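Local coordinates for tRNA modification GTPase MnmE (PDB 3GEE), which hydrolyses GTP and probably takes part in adding a carboxymethylaminomethyl group to the wobble uridine U34 of certain tRNAs, at residues D139-M149 against A161-S170; R177-E188 against I441-V452. All coordinates share one frame; numbering follows the deposited sequence.

Interaction 1 (D139-M149 against A161-S170); sequences DLLQAEAIGEM and AVSQMKGDLS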
loop_
_atom_site.group_PDB
_atom_site.type_symbol
_atom_site.label_atom_id
_atom_site.label_comp_id
_atom_site.label_asym_id
_atom_site.label_seq_id
_atom_site.Cartn_x
_atom_site.Cartn_y
_atom_site.Cartn_z
ATOM N N ASP A 139 -24.344 10.128 5.260
ATOM C CA ASP A 139 -25.406 9.717 4.315
ATOM C C ASP A 139 -24.883 8.984 3.069
ATOM O O ASP A 139 -23.671 8.877 2.871
ATOM C CB ASP A 139 -26.349 10.887 3.953
ATOM C CG ASP A 139 -25.685 11.966 3.089
ATOM O OD1 ASP A 139 -24.644 11.710 2.448
ATOM O OD2 ASP A 139 -26.229 13.089 3.034
ATOM N N LEU A 140 -25.800 8.484 2.238
ATOM C CA LEU A 140 -25.433 7.722 1.041
ATOM C C LEU A 140 -24.516 8.477 0.098
ATOM O O LEU A 140 -23.572 7.897 -0.442
ATOM C CB LEU A 140 -26.664 7.243 0.272
ATOM C CG LEU A 140 -26.960 5.744 0.309
ATOM C CD1 LEU A 140 -27.894 5.381 -0.832
ATOM C CD2 LEU A 140 -25.677 4.916 0.228
ATOM N N LEU A 141 -24.798 9.761 -0.103
ATOM C CA LEU A 141 -23.930 10.608 -0.909
ATOM C C LEU A 141 -22.519 10.611 -0.328
ATOM O O LEU A 141 -21.546 10.321 -1.031
ATOM C CB LEU A 141 -24.474 12.034 -0.993
ATOM C CG LEU A 141 -25.667 12.312 -1.912
ATOM C CD1 LEU A 141 -26.093 13.762 -1.764
ATOM C CD2 LEU A 141 -25.351 11.993 -3.377
ATOM N N GLN A 142 -22.428 10.915 0.967
ATOM C CA GLN A 142 -21.155 10.991 1.666
ATOM C C GLN A 142 -20.452 9.643 1.669
ATOM O O GLN A 142 -19.238 9.573 1.483
ATOM C CB GLN A 142 -21.358 11.483 3.092
ATOM C CG GLN A 142 -21.714 12.955 3.203
ATOM C CD GLN A 142 -22.027 13.365 4.630
ATOM O OE1 GLN A 142 -22.972 12.860 5.243
ATOM N NE2 GLN A 142 -21.231 14.283 5.170
ATOM N N ALA A 143 -21.221 8.577 1.870
ATOM C CA ALA A 143 -20.694 7.219 1.767
ATOM C C ALA A 143 -20.030 6.989 0.402
ATOM O O ALA A 143 -18.852 6.623 0.331
ATOM C CB ALA A 143 -21.800 6.193 2.015
ATOM N N GLU A 144 -20.786 7.233 -0.669
ATOM C CA GLU A 144 -20.290 7.076 -2.031
ATOM C C GLU A 144 -19.087 7.979 -2.280
ATOM O O GLU A 144 -18.163 7.605 -3.005
ATOM C CB GLU A 144 -21.387 7.392 -3.048
ATOM C CG GLU A 144 -22.535 6.406 -3.069
ATOM C CD GLU A 144 -23.458 6.624 -4.248
ATOM O OE1 GLU A 144 -23.125 6.155 -5.358
ATOM O OE2 GLU A 144 -24.522 7.256 -4.066
ATOM N N ALA A 145 -19.104 9.160 -1.666
ATOM C CA ALA A 145 -18.041 10.143 -1.838
ATOM C C ALA A 145 -16.706 9.631 -1.314
ATOM O O ALA A 145 -15.659 9.924 -1.891
ATOM C CB ALA A 145 -18.409 11.446 -1.161
ATOM N N ILE A 146 -16.744 8.870 -0.223
ATOM C CA ILE A 146 -15.521 8.307 0.341
ATOM C C ILE A 146 -14.863 7.397 -0.684
ATOM O O ILE A 146 -13.658 7.518 -0.940
ATOM C CB ILE A 146 -15.767 7.539 1.657
ATOM C CG1 ILE A 146 -16.183 8.504 2.771
ATOM C CG2 ILE A 146 -14.511 6.775 2.059
ATOM C CD1 ILE A 146 -16.954 7.851 3.890
ATOM N N GLY A 147 -15.664 6.503 -1.269
ATOM C CA GLY A 147 -15.205 5.604 -2.323
ATOM C C GLY A 147 -14.648 6.398 -3.483
ATOM O O GLY A 147 -13.502 6.209 -3.883
ATOM N N GLU A 148 -15.458 7.319 -3.993
ATOM C CA GLU A 148 -15.087 8.155 -5.131
ATOM C C GLU A 148 -13.738 8.851 -4.957
ATOM O O GLU A 148 -13.025 9.082 -5.929
ATOM C CB GLU A 148 -16.177 9.192 -5.413
ATOM C CG GLU A 148 -17.397 8.638 -6.133
ATOM C CD GLU A 148 -18.450 9.703 -6.432
ATOM O OE1 GLU A 148 -18.101 10.905 -6.534
ATOM O OE2 GLU A 148 -19.636 9.330 -6.576
ATOM N N MET A 149 -13.390 9.176 -3.721
ATOM C CA MET A 149 -12.154 9.893 -3.433
ATOM C C MET A 149 -10.936 8.989 -3.509
ATOM O O MET A 149 -9.898 9.373 -4.051
ATOM C CB MET A 149 -12.229 10.525 -2.046
ATOM C CG MET A 149 -11.056 11.428 -1.727
ATOM S SD MET A 149 -11.347 12.355 -0.232
ATOM C CE MET A 149 -12.940 13.064 -0.635
ATOM N N ALA A 161 -15.286 14.673 -5.230
ATOM C CA ALA A 161 -15.571 13.803 -4.094
ATOM C C ALA A 161 -15.456 14.555 -2.771
ATOM O O ALA A 161 -16.254 14.337 -1.857
ATOM C CB ALA A 161 -14.661 12.592 -4.101
ATOM N N VAL A 162 -14.466 15.444 -2.678
ATOM C CA VAL A 162 -14.290 16.280 -1.492
ATOM C C VAL A 162 -15.560 17.080 -1.224
ATOM O O VAL A 162 -16.066 17.087 -0.105
ATOM C CB VAL A 162 -13.070 17.216 -1.619
ATOM C CG1 VAL A 162 -13.088 18.277 -0.531
ATOM C CG2 VAL A 162 -11.775 16.417 -1.552
ATOM N N SER A 163 -16.078 17.727 -2.263
ATOM C CA SER A 163 -17.332 18.468 -2.177
ATOM C C SER A 163 -18.480 17.590 -1.669
ATOM O O SER A 163 -19.234 17.993 -0.779
ATOM C CB SER A 163 -17.686 19.071 -3.535
ATOM O OG SER A 163 -18.985 19.638 -3.516
ATOM N N GLN A 164 -18.594 16.388 -2.227
ATOM C CA GLN A 164 -19.672 15.475 -1.865
ATOM C C GLN A 164 -19.505 14.918 -0.446
ATOM O O GLN A 164 -20.495 14.628 0.233
ATOM C CB GLN A 164 -19.773 14.345 -2.892
ATOM C CG GLN A 164 -21.021 13.470 -2.761
ATOM C CD GLN A 164 -21.297 12.657 -4.012
ATOM O OE1 GLN A 164 -21.365 13.203 -5.115
ATOM N NE2 GLN A 164 -21.462 11.350 -3.849
ATOM N N MET A 165 -18.254 14.777 -0.014
ATOM C CA MET A 165 -17.934 14.298 1.331
ATOM C C MET A 165 -18.286 15.384 2.353
ATOM O O MET A 165 -18.897 15.113 3.389
ATOM C CB MET A 165 -16.451 13.916 1.407
ATOM C CG MET A 165 -16.059 13.080 2.622
ATOM S SD MET A 165 -14.321 12.555 2.594
ATOM C CE MET A 165 -13.459 14.117 2.833
ATOM N N LYS A 166 -17.907 16.617 2.025
ATOM C CA LYS A 166 -18.285 17.813 2.770
ATOM C C LYS A 166 -19.815 17.967 2.841
ATOM O O LYS A 166 -20.338 18.601 3.762
ATOM C CB LYS A 166 -17.660 19.029 2.086
ATOM C CG LYS A 166 -17.393 20.226 2.970
ATOM C CD LYS A 166 -16.568 21.250 2.200
ATOM C CE LYS A 166 -16.328 22.512 3.010
ATOM N NZ LYS A 166 -15.619 23.547 2.205
ATOM N N GLY A 167 -20.519 17.402 1.857
ATOM C CA GLY A 167 -21.985 17.331 1.871
ATOM C C GLY A 167 -22.723 18.391 1.067
ATOM O O GLY A 167 -23.950 18.503 1.167
ATOM N N ASP A 168 -21.981 19.162 0.271
ATOM C CA ASP A 168 -22.541 20.251 -0.541
ATOM C C ASP A 168 -23.845 19.881 -1.265
ATOM O O ASP A 168 -24.822 20.643 -1.233
ATOM C CB ASP A 168 -21.505 20.757 -1.554
ATOM C CG ASP A 168 -20.345 21.503 -0.899
ATOM O OD1 ASP A 168 -20.297 21.585 0.351
ATOM O OD2 ASP A 168 -19.470 22.012 -1.641
ATOM N N LEU A 169 -23.856 18.715 -1.912
ATOM C CA LEU A 169 -25.046 18.246 -2.616
ATOM C C LEU A 169 -26.164 17.996 -1.614
ATOM O O LEU A 169 -27.313 18.402 -1.829
ATOM C CB LEU A 169 -24.752 16.957 -3.390
ATOM C CG LEU A 169 -25.177 16.839 -4.861
ATOM C CD1 LEU A 169 -25.456 15.379 -5.196
ATOM C CD2 LEU A 169 -26.380 17.716 -5.238
ATOM N N SER A 170 -25.800 17.338 -0.512
ATOM C CA SER A 170 -26.738 16.980 0.550
ATOM C C SER A 170 -27.433 18.209 1.125
ATOM O O SER A 170 -28.640 18.176 1.379
ATOM C CB SER A 170 -26.018 16.210 1.656
ATOM O OG SER A 170 -25.157 15.226 1.107
#

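Interaction 2 (R177-E188 against I441-V452); sequences REQLIRSCALIE and IAFELRAALDYV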
loop_
_atom_site.group_PDB
_atom_site.type_symbol
_atom_site.label_atom_id
_atom_site.label_comp_id
_atom_site.label_asym_id
_atom_site.label_seq_id
_atom_site.Cartn_x
_atom_site.Cartn_y
_atom_site.Cartn_z
ATOM N N ARG A 177 -35.916 18.903 0.134
ATOM C CA ARG A 177 -36.738 18.182 1.102
ATOM C C ARG A 177 -37.561 19.167 1.937
ATOM O O ARG A 177 -38.606 18.810 2.484
ATOM C CB ARG A 177 -35.857 17.323 2.013
ATOM C CG ARG A 177 -35.366 16.027 1.370
ATOM C CD ARG A 177 -34.284 15.308 2.206
ATOM N NE ARG A 177 -34.708 14.811 3.528
ATOM C CZ ARG A 177 -35.905 14.300 3.843
ATOM N NH1 ARG A 177 -36.872 14.183 2.940
ATOM N NH2 ARG A 177 -36.134 13.894 5.088
ATOM N N GLU A 178 -37.072 20.406 2.008
ATOM C CA GLU A 178 -37.723 21.507 2.711
ATOM C C GLU A 178 -39.176 21.686 2.261
ATOM O O GLU A 178 -40.102 21.480 3.048
ATOM C CB GLU A 178 -36.938 22.802 2.479
ATOM C CG GLU A 178 -36.922 23.761 3.661
ATOM C CD GLU A 178 -35.832 23.442 4.679
ATOM O OE1 GLU A 178 -35.897 23.982 5.804
ATOM O OE2 GLU A 178 -34.907 22.660 4.362
ATOM N N GLN A 179 -39.363 22.056 0.993
ATOM C CA GLN A 179 -40.694 22.273 0.424
ATOM C C GLN A 179 -41.471 20.969 0.311
ATOM O O GLN A 179 -42.696 20.960 0.423
ATOM C CB GLN A 179 -40.611 22.945 -0.952
ATOM C CG GLN A 179 -39.938 24.316 -0.967
ATOM C CD GLN A 179 -38.439 24.247 -1.225
ATOM O OE1 GLN A 179 -37.761 23.306 -0.808
ATOM N NE2 GLN A 179 -37.917 25.253 -1.918
ATOM N N LEU A 180 -40.750 19.870 0.093
ATOM C CA LEU A 180 -41.360 18.541 0.020
ATOM C C LEU A 180 -41.787 18.001 1.390
ATOM O O LEU A 180 -42.394 16.935 1.479
ATOM C CB LEU A 180 -40.441 17.550 -0.711
ATOM C CG LEU A 180 -40.329 17.698 -2.235
ATOM C CD1 LEU A 180 -39.234 16.790 -2.776
ATOM C CD2 LEU A 180 -41.657 17.425 -2.945
ATOM N N ILE A 181 -41.455 18.735 2.452
ATOM C CA ILE A 181 -42.066 18.523 3.762
ATOM C C ILE A 181 -43.154 19.584 3.945
ATOM O O ILE A 181 -44.259 19.284 4.404
ATOM C CB ILE A 181 -41.019 18.583 4.916
ATOM C CG1 ILE A 181 -40.069 17.371 4.874
ATOM C CG2 ILE A 181 -41.701 18.705 6.288
ATOM C CD1 ILE A 181 -40.670 16.038 5.331
ATOM N N ARG A 182 -42.830 20.816 3.551
ATOM C CA ARG A 182 -43.729 21.963 3.672
ATOM C C ARG A 182 -45.022 21.782 2.879
ATOM O O ARG A 182 -46.109 21.783 3.455
ATOM C CB ARG A 182 -43.012 23.244 3.230
ATOM C CG ARG A 182 -43.831 24.528 3.361
ATOM C CD ARG A 182 -43.060 25.744 2.854
ATOM N NE ARG A 182 -41.937 26.100 3.725
ATOM C CZ ARG A 182 -40.666 25.761 3.511
ATOM N NH1 ARG A 182 -40.325 25.050 2.442
ATOM N NH2 ARG A 182 -39.728 26.136 4.371
ATOM N N SER A 183 -44.895 21.623 1.565
ATOM C CA SER A 183 -46.054 21.533 0.680
ATOM C C SER A 183 -46.738 20.165 0.724
ATOM O O SER A 183 -47.917 20.048 0.385
ATOM C CB SER A 183 -45.660 21.892 -0.755
ATOM O OG SER A 183 -45.128 23.205 -0.818
ATOM N N CYS A 184 -46.001 19.140 1.147
ATOM C CA CYS A 184 -46.532 17.777 1.217
ATOM C C CYS A 184 -47.443 17.574 2.428
ATOM O O CYS A 184 -48.610 17.215 2.268
ATOM C CB CYS A 184 -45.396 16.753 1.218
ATOM S SG CYS A 184 -45.925 15.026 1.094
ATOM N N ALA A 185 -46.908 17.813 3.627
ATOM C CA ALA A 185 -47.673 17.686 4.873
ATOM C C ALA A 185 -48.837 18.678 4.942
ATOM O O ALA A 185 -49.771 18.501 5.729
ATOM C CB ALA A 185 -46.760 17.847 6.080
ATOM N N LEU A 186 -48.764 19.712 4.105
ATOM C CA LEU A 186 -49.821 20.710 3.956
ATOM C C LEU A 186 -51.082 20.084 3.360
ATOM O O LEU A 186 -52.195 20.548 3.617
ATOM C CB LEU A 186 -49.321 21.853 3.066
ATOM C CG LEU A 186 -49.978 23.235 3.131
ATOM C CD1 LEU A 186 -48.925 24.324 2.976
ATOM C CD2 LEU A 186 -51.082 23.390 2.086
ATOM N N ILE A 187 -50.894 19.034 2.564
ATOM C CA ILE A 187 -52.004 18.308 1.943
ATOM C C ILE A 187 -52.143 16.899 2.541
ATOM O O ILE A 187 -53.163 16.235 2.355
ATOM C CB ILE A 187 -51.866 18.272 0.393
ATOM C CG1 ILE A 187 -51.654 19.690 -0.151
ATOM C CG2 ILE A 187 -53.103 17.635 -0.256
ATOM C CD1 ILE A 187 -51.102 19.752 -1.555
ATOM N N GLU A 188 -51.122 16.462 3.279
ATOM C CA GLU A 188 -51.173 15.181 3.996
ATOM C C GLU A 188 -52.090 15.236 5.223
ATOM O O GLU A 188 -52.335 14.212 5.869
ATOM C CB GLU A 188 -49.768 14.715 4.399
ATOM C CG GLU A 188 -48.912 14.157 3.257
ATOM C CD GLU A 188 -49.257 12.721 2.889
ATOM O OE1 GLU A 188 -50.345 12.486 2.318
ATOM O OE2 GLU A 188 -48.426 11.827 3.160
ATOM N N ILE A 441 -53.311 13.823 -5.837
ATOM C CA ILE A 441 -52.260 14.849 -5.857
ATOM C C ILE A 441 -51.246 14.631 -4.726
ATOM O O ILE A 441 -50.046 14.858 -4.905
ATOM C CB ILE A 441 -52.865 16.299 -5.841
ATOM C CG1 ILE A 441 -51.784 17.373 -6.084
ATOM C CG2 ILE A 441 -53.721 16.548 -4.586
ATOM C CD1 ILE A 441 -51.205 18.030 -4.840
ATOM N N ALA A 442 -51.739 14.172 -3.577
ATOM C CA ALA A 442 -50.898 13.868 -2.423
ATOM C C ALA A 442 -50.042 12.622 -2.660
ATOM O O ALA A 442 -49.046 12.408 -1.964
ATOM C CB ALA A 442 -51.751 13.702 -1.175
ATOM N N PHE A 443 -50.439 11.808 -3.637
ATOM C CA PHE A 443 -49.675 10.623 -4.028
ATOM C C PHE A 443 -48.394 11.014 -4.761
ATOM O O PHE A 443 -47.330 10.441 -4.514
ATOM C CB PHE A 443 -50.529 9.691 -4.900
ATOM C CG PHE A 443 -49.853 8.387 -5.248
ATOM C CD1 PHE A 443 -49.160 8.244 -6.447
ATOM C CD2 PHE A 443 -49.915 7.302 -4.377
ATOM C CE1 PHE A 443 -48.533 7.040 -6.773
ATOM C CE2 PHE A 443 -49.292 6.093 -4.694
ATOM C CZ PHE A 443 -48.600 5.963 -5.894
ATOM N N GLU A 444 -48.507 11.995 -5.655
ATOM C CA GLU A 444 -47.379 12.448 -6.471
ATOM C C GLU A 444 -46.332 13.205 -5.656
ATOM O O GLU A 444 -45.132 13.072 -5.905
ATOM C CB GLU A 444 -47.865 13.311 -7.643
ATOM C CG GLU A 444 -48.847 12.617 -8.589
ATOM C CD GLU A 444 -48.311 11.313 -9.162
ATOM O OE1 GLU A 444 -47.188 11.309 -9.711
ATOM O OE2 GLU A 444 -49.022 10.291 -9.067
ATOM N N LEU A 445 -46.791 13.997 -4.690
ATOM C CA LEU A 445 -45.897 14.781 -3.841
ATOM C C LEU A 445 -45.073 13.886 -2.924
ATOM O O LEU A 445 -43.882 14.132 -2.720
ATOM C CB LEU A 445 -46.680 15.804 -3.013
ATOM C CG LEU A 445 -47.551 16.841 -3.730
ATOM C CD1 LEU A 445 -48.295 17.663 -2.697
ATOM C CD2 LEU A 445 -46.734 17.745 -4.652
ATOM N N ARG A 446 -45.714 12.850 -2.380
ATOM C CA ARG A 446 -45.023 11.848 -1.566
ATOM C C ARG A 446 -44.073 10.994 -2.395
ATOM O O ARG A 446 -43.091 10.469 -1.869
ATOM C CB ARG A 446 -46.013 10.943 -0.828
ATOM C CG ARG A 446 -46.284 11.362 0.604
ATOM C CD ARG A 446 -46.016 10.215 1.569
ATOM N NE ARG A 446 -44.581 10.017 1.792
ATOM C CZ ARG A 446 -44.056 9.092 2.592
ATOM N NH1 ARG A 446 -42.741 9.002 2.719
ATOM N NH2 ARG A 446 -44.835 8.255 3.265
ATOM N N ALA A 447 -44.380 10.855 -3.683
ATOM C CA ALA A 447 -43.520 10.130 -4.612
ATOM C C ALA A 447 -42.219 10.887 -4.871
ATOM O O ALA A 447 -41.154 10.278 -4.960
ATOM C CB ALA A 447 -44.256 9.857 -5.917
ATOM N N ALA A 448 -42.316 12.213 -4.979
ATOM C CA ALA A 448 -41.153 13.073 -5.207
ATOM C C ALA A 448 -40.220 13.109 -3.995
ATOM O O ALA A 448 -39.006 12.950 -4.139
ATOM C CB ALA A 448 -41.598 14.474 -5.576
ATOM N N LEU A 449 -40.798 13.318 -2.812
ATOM C CA LEU A 449 -40.057 13.284 -1.549
ATOM C C LEU A 449 -39.420 11.915 -1.312
ATOM O O LEU A 449 -38.342 11.815 -0.719
ATOM C CB LEU A 449 -40.966 13.689 -0.375
ATOM C CG LEU A 449 -40.708 13.123 1.029
ATOM C CD1 LEU A 449 -40.719 14.212 2.088
ATOM C CD2 LEU A 449 -41.705 12.018 1.367
ATOM N N ASP A 450 -40.098 10.870 -1.782
ATOM C CA ASP A 450 -39.588 9.507 -1.710
ATOM C C ASP A 450 -38.372 9.338 -2.621
ATOM O O ASP A 450 -37.413 8.652 -2.261
ATOM C CB ASP A 450 -40.684 8.514 -2.108
ATOM C CG ASP A 450 -40.640 7.230 -1.299
ATOM O OD1 ASP A 450 -39.537 6.666 -1.110
ATOM O OD2 ASP A 450 -41.724 6.778 -0.864
ATOM N N TYR A 451 -38.413 9.979 -3.790
ATOM C CA TYR A 451 -37.332 9.878 -4.772
ATOM C C TYR A 451 -36.107 10.702 -4.395
ATOM O O TYR A 451 -34.980 10.219 -4.509
ATOM C CB TYR A 451 -37.820 10.241 -6.179
ATOM C CG TYR A 451 -38.700 9.186 -6.822
ATOM C CD1 TYR A 451 -38.397 7.827 -6.710
ATOM C CD2 TYR A 451 -39.827 9.548 -7.560
ATOM C CE1 TYR A 451 -39.201 6.858 -7.303
ATOM C CE2 TYR A 451 -40.637 8.585 -8.158
ATOM C CZ TYR A 451 -40.317 7.244 -8.027
ATOM O OH TYR A 451 -41.111 6.289 -8.615
ATOM N N VAL A 452 -36.327 11.938 -3.951
ATOM C CA VAL A 452 -35.239 12.808 -3.499
ATOM C C VAL A 452 -34.544 12.193 -2.280
ATOM O O VAL A 452 -33.319 12.257 -2.149
ATOM C CB VAL A 452 -35.745 14.241 -3.185
ATOM C CG1 VAL A 452 -34.625 15.116 -2.631
ATOM C CG2 VAL A 452 -36.329 14.877 -4.431
#

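Interaction 1 (D139-M149 against A161-S170)
A helical hairpin of the MnmE helical domain is closed here by Gln164, which enters helix 140-149 as a knob into the hole formed by Leu141, Glu144, Ala145 and Glu148. The short segments 140-149 and 161-166 have their N-to-C directions 150° apart. Their axes come within 7.8 Å, consistent with the small Ala145 at the interface. Ala145 CB lies 3.6 Å from Gln164 CB. With Gln164 CG anti to the backbone N (chi1 -169°) and the chain extended, NE2 reaches Leu141 O at 3.0 Å. That carbonyl also takes the helical Ala145 N, so two donors grip it. A second hydrogen bond, in the opposite direction, runs from Gln142 NE2 to Met165 O at 3.1 Å, the acceptor lying in the amide plane.

The first turn of helix 140-149 is a capping box: Asp139 OD1 accepts from Gln142 N and Gln142 OE1 from Asp139 N. The other carboxylate oxygen, OD2, receives Ser170 OG at 3.1 Å through its syn lone pair, tying the cap to helix 168-177. Replacing Asp139 by alanine removes both carboxylate oxygens, which would probably leave Gln142 N without its cap and Ser170 OG without its acceptor. Between helix 155-166 and helix 168-177, Gly167, at positive phi, is the C-prime residue of a Schellman motif that ends the former.

At the far end the side chains of Met149 and Met165 cross at about a right angle. On this flank Ile146 packs against His102 of the second subunit, itself part of the folinic acid pocket, and Met149 against Val107 of that subunit.

Interaction 2 (R177-E188 against I441-V452)
Leu180 fills the apolar centre as a knob among Leu445, Ala448, Leu449 and Val452. Its two methyls divide the hole: CD2 lies over Ala448 CB, while CD1 reaches Val452 CG2 at 3.9 Å. Leu449 answers from the other helix, its CD1 touching Ile181 CD1 at 3.7 Å. One end of the seam is closed by Ile187, whose CG1 stands anti to the carbonyl carbon (chi1 -52°) and carries CD1 to 3.7 Å from Leu445 CD1. The same methyl meets Ile441 CD1, and both partner side chains cross Ile187 at about a right angle.

Farther out, Cys184 SG rests on the aliphatic part of Arg446, 3.7 Å from CG. Glu188 comes across that arginine at its CD, with OE2 at 3.3 Å. Glu188 OE2 is 4.5 Å from Arg446 NE, too far for a salt bridge, and the carboxylate and guanidinium planes are 52° apart. At the other end Leu449 CD1 meets the edge of the Arg177 guanidinium.

Helix 203-232 touches Ile187 and helix 412-432 touches Ala448 and Ile441. The axes of segments 179-185 and 441-452 are 9.6 Å apart, their N-to-C directions 164° apart: an antiparallel helix pair with one knob-into-hole, Leu180, within the helical bundle of the MnmE helical domain.

In the fold
From the N terminus, the chain first passes through the folate-binding domain and then enters interaction 1, a local hairpin closed across only 11 intervening residues. Helix 168-177 leads directly from it to Arg177, where interaction 2 opens, and on into helix 179-185. That second contact closes 252 residues later, after the chain has passed through helix 203-232, the GTP-binding domain and helix 412-432. The two loops lie in series, neither nested nor crossed, with centres 25 Å apart and nearest atoms about 6 Å apart. Interaction 1 lies beside the second subunit; interaction 2, farther from the chain centre, pairs a helix from before the GTP-binding domain with one from after it.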